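Local coordinates for uncharacterized protein (Bacteroides eggerthii DSM 20697, PDB 4ECO), which is of unknown function but is built largely of leucine-rich repeats and, like many proteins of that kind, probably serves in protein binding, at residues Y234-Q237 and Y238-E241; F484-T487 and Y488-T491. One frame throughout, in Å; residues are numbered along the deposited sequence.

Contact 1 (Y234-Q237 and Y238-E241)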
# COMPACT_ATOMS: atom_id res chain seq x y z
N TYR A 234 30.81 -28.63 14.76
CA TYR A 234 30.62 -27.20 14.57
C TYR A 234 30.37 -26.51 15.92
O TYR A 234 31.17 -25.65 16.31
CB TYR A 234 29.47 -26.92 13.59
CG TYR A 234 29.65 -27.55 12.23
CD1 TYR A 234 30.46 -26.96 11.26
CD2 TYR A 234 29.00 -28.74 11.89
CE1 TYR A 234 30.63 -27.54 10.00
CE2 TYR A 234 29.19 -29.34 10.65
CZ TYR A 234 29.99 -28.73 9.70
OH TYR A 234 30.15 -29.32 8.47
N ALA A 235 29.30 -26.93 16.66
CA ALA A 235 28.92 -26.36 17.97
C ALA A 235 30.10 -26.37 18.92
O ALA A 235 30.41 -25.33 19.48
CB ALA A 235 27.76 -27.12 18.57
N GLN A 236 30.80 -27.52 19.03
CA GLN A 236 31.97 -27.70 19.89
C GLN A 236 33.06 -26.69 19.54
O GLN A 236 33.71 -26.15 20.44
CB GLN A 236 32.53 -29.14 19.82
CG GLN A 236 31.56 -30.27 20.22
CD GLN A 236 31.25 -30.46 21.70
OE1 GLN A 236 31.23 -29.51 22.51
NE2 GLN A 236 30.93 -31.70 22.06
N GLN A 237 33.26 -26.40 18.24
CA GLN A 237 34.28 -25.45 17.79
C GLN A 237 33.86 -24.02 18.14
O GLN A 237 34.63 -23.32 18.81
CB GLN A 237 34.54 -25.58 16.28
CG GLN A 237 35.72 -24.73 15.77
CD GLN A 237 35.82 -24.63 14.26
OE1 GLN A 237 35.42 -25.52 13.50
NE2 GLN A 237 36.37 -23.51 13.80
N TYR A 238 32.64 -23.61 17.70
CA TYR A 238 32.05 -22.27 17.83
C TYR A 238 31.77 -21.90 19.29
O TYR A 238 31.69 -20.70 19.60
CB TYR A 238 30.76 -22.14 17.02
CG TYR A 238 30.80 -22.55 15.56
CD1 TYR A 238 32.02 -22.76 14.91
CD2 TYR A 238 29.63 -22.71 14.83
CE1 TYR A 238 32.06 -23.18 13.58
CE2 TYR A 238 29.66 -23.13 13.50
CZ TYR A 238 30.88 -23.34 12.87
OH TYR A 238 30.91 -23.73 11.55
N LYS A 239 31.66 -22.92 20.19
CA LYS A 239 31.50 -22.75 21.64
C LYS A 239 32.65 -21.95 22.23
O LYS A 239 32.44 -21.24 23.22
CB LYS A 239 31.41 -24.12 22.35
CG LYS A 239 29.99 -24.54 22.69
CD LYS A 239 29.94 -25.94 23.28
CE LYS A 239 28.52 -26.40 23.54
NZ LYS A 239 28.48 -27.76 24.15
N THR A 240 33.84 -22.07 21.64
CA THR A 240 35.07 -21.43 22.11
C THR A 240 35.36 -20.14 21.32
O THR A 240 36.43 -19.53 21.52
CB THR A 240 36.27 -22.42 21.97
OG1 THR A 240 36.55 -22.65 20.59
CG2 THR A 240 36.05 -23.75 22.68
N GLU A 241 34.43 -19.74 20.43
CA GLU A 241 34.67 -18.60 19.55
C GLU A 241 34.09 -17.27 20.05
O GLU A 241 34.47 -16.24 19.47
CB GLU A 241 34.15 -18.90 18.15
CG GLU A 241 35.17 -19.74 17.39
CD GLU A 241 34.87 -20.10 15.95
OE1 GLU A 241 34.16 -19.33 15.27
OE2 GLU A 241 35.41 -21.13 15.50
O HOH W 1 33.72 -24.23 10.76
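Helix 233-238 of this leucine-rich repeat protein runs out into a type I beta turn from Y238 to E241, and the pair Y234 and Y238, one helical turn apart, stands at the join. Y238 N donates to Y234 O at 2.9 Å, and the same carbonyl oxygen lies 3.2 Å above one face of the Y238 ring, offset toward its rim. The ring is placed there by its first torsion (chi1 -51°), which sets CG beside its own backbone N. The two tyrosine side chains run side by side, pointing the same way: Y238 CE2 packs on Y234 CB at 3.8 Å, and Y238 OH reaches the edge of the Y234 ring, 3.3 Å from Y234 CD1. A water 3.0 Å from Y238 OH also bonds weakly to Q237 OE1. With an alanine here, the water would probably lose its phenol partner and a gap would open beside Y234 CB.

Beyond the ring, Q237 O is gripped twice by T240. The hydroxyl OG1 donates in the carbonyl plane at 2.7 Å, whereas T240 N approaches at 3.2 Å from above that plane. The Q237 side chain, extended with CG opposite the backbone N (chi1 -173°), carries NE2 to E241 OE2 in a weak bond of 3.1 Å, the amide and carboxylate planes turned 61° apart. The stronger partner of E241 is R204, which forms a salt bridge with OE1 and also touches the side chains of Q237 and Y238.

The carboxylate of E241 is thus shared between a neutral amide and a guanidinium, which probably keeps it charged, while the doubly held carbonyl of Q237 ties the end of the helix to the turn.

Contact 2 (F484-T487 and Y488-T491)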
# COMPACT_ATOMS: atom_id res chain seq x y z
N PHE A 484 -9.53 31.80 -4.08
CA PHE A 484 -8.34 31.36 -3.35
C PHE A 484 -7.19 31.08 -4.33
O PHE A 484 -7.43 30.84 -5.52
CB PHE A 484 -8.62 30.14 -2.46
CG PHE A 484 -9.74 30.35 -1.47
CD1 PHE A 484 -9.78 31.48 -0.66
CD2 PHE A 484 -10.76 29.41 -1.34
CE1 PHE A 484 -10.82 31.67 0.25
CE2 PHE A 484 -11.79 29.59 -0.43
CZ PHE A 484 -11.82 30.73 0.36
N LYS A 485 -5.96 31.15 -3.81
CA LYS A 485 -4.71 30.99 -4.54
C LYS A 485 -4.73 29.80 -5.54
O LYS A 485 -4.31 30.00 -6.69
CB LYS A 485 -3.53 30.80 -3.55
CG LYS A 485 -2.16 30.65 -4.21
CD LYS A 485 -1.05 30.15 -3.26
CE LYS A 485 0.31 30.14 -3.94
NZ LYS A 485 0.82 28.76 -4.24
N ASN A 486 -5.19 28.60 -5.13
CA ASN A 486 -5.04 27.43 -5.99
C ASN A 486 -6.34 26.73 -6.45
O ASN A 486 -6.22 25.68 -7.07
CB ASN A 486 -4.20 26.39 -5.23
CG ASN A 486 -2.73 26.71 -5.20
OD1 ASN A 486 -2.14 27.17 -6.18
ND2 ASN A 486 -2.09 26.41 -4.09
N THR A 487 -7.53 27.30 -6.21
CA THR A 487 -8.78 26.64 -6.64
C THR A 487 -8.85 26.46 -8.18
O THR A 487 -9.58 25.58 -8.65
CB THR A 487 -10.03 27.38 -6.14
OG1 THR A 487 -9.84 28.77 -6.31
CG2 THR A 487 -10.30 27.11 -4.69
N TYR A 488 -8.05 27.21 -8.95
CA TYR A 488 -7.99 27.13 -10.41
C TYR A 488 -7.44 25.75 -10.84
O TYR A 488 -7.71 25.33 -11.96
CB TYR A 488 -7.13 28.27 -11.00
CG TYR A 488 -5.63 28.12 -10.78
CD1 TYR A 488 -5.03 28.56 -9.60
CD2 TYR A 488 -4.81 27.56 -11.75
CE1 TYR A 488 -3.66 28.40 -9.39
CE2 TYR A 488 -3.44 27.40 -11.55
CZ TYR A 488 -2.87 27.82 -10.37
OH TYR A 488 -1.53 27.65 -10.16
N LEU A 489 -6.71 25.07 -9.94
CA LEU A 489 -6.14 23.72 -10.15
C LEU A 489 -7.17 22.60 -10.11
O LEU A 489 -6.89 21.53 -10.64
CB LEU A 489 -5.08 23.41 -9.08
CG LEU A 489 -3.82 24.26 -9.06
CD1 LEU A 489 -3.07 24.03 -7.79
CD2 LEU A 489 -2.91 23.94 -10.24
N LEU A 490 -8.33 22.80 -9.45
CA LEU A 490 -9.35 21.76 -9.27
C LEU A 490 -10.00 21.38 -10.60
O LEU A 490 -10.79 22.15 -11.15
CB LEU A 490 -10.42 22.23 -8.26
CG LEU A 490 -11.37 21.15 -7.72
CD1 LEU A 490 -10.60 20.13 -6.86
CD2 LEU A 490 -12.49 21.77 -6.93
N THR A 491 -9.67 20.19 -11.10
CA THR A 491 -10.17 19.69 -12.38
C THR A 491 -11.11 18.45 -12.21
O THR A 491 -11.79 18.09 -13.17
CB THR A 491 -9.00 19.37 -13.33
OG1 THR A 491 -8.17 18.36 -12.74
CG2 THR A 491 -8.18 20.62 -13.68
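N486, Y488 and L489 meet around a short 3-10 turn in the loop between strands 482-483 and 492-494. Two successive i+3 to i backbone hydrogen bonds shape it: L489 N donates to N486 O at 3.0 Å and L490 N to T487 O at 3.2 Å.

The side chain of Y488 starts at CB, 3.8 Å from T487 C. Its first torsion (chi1 73°) lodges CG between the backbone N and the carbonyl carbon and directs the ring back alongside the preceding residues, edge first. That edge faces a backbone oxygen: K485 O lies in the ring plane, 3.3 Å from Y488 CD1 and 3.2 Å from Y488 CE1, an approach in which the ring's C-H groups are presented to the carbonyl. Y488 CE1 also comes within 3.8 Å of N486 OD1, the amide and ring planes 49° apart; OH, at the tip, stays farther from that oxygen. One face of the ring is met by L489 CG, 3.9 Å above the plane and offset toward the rim.

L489 also runs alongside N486, pointing the same way, with its CD1 methyl 3.6 Å from N486 OD1. The amide of N486 is anchored at its other end, where ND2 donates to G456 O.

T487 and L490 both pack on F453 of helix 451-454, and L489 touches P458. At the far end, T491 bonds through its backbone to S460, V516 and G517, leading the loop into strand 492-494 between the parallel strands 461-463 and 517-519.

How the contacts relate
Contact 1 spans the end of helix 233-238 and the turn after it, while contact 2 lies wholly in the loop between strands 482-483 and 492-494; the two do not touch. Their centres are 69 Å apart and their nearest atoms about 61 Å, on opposite sides of the centre of the chain; contact 1 lies 45 Å from that centre and contact 2 lies 28 Å. They follow in series along the sequence, and the chain between them holds a succession of mostly parallel short strands, from 253-257 on, with helices among them. Neither contact includes E117 or S192, the residues at the sodium ion.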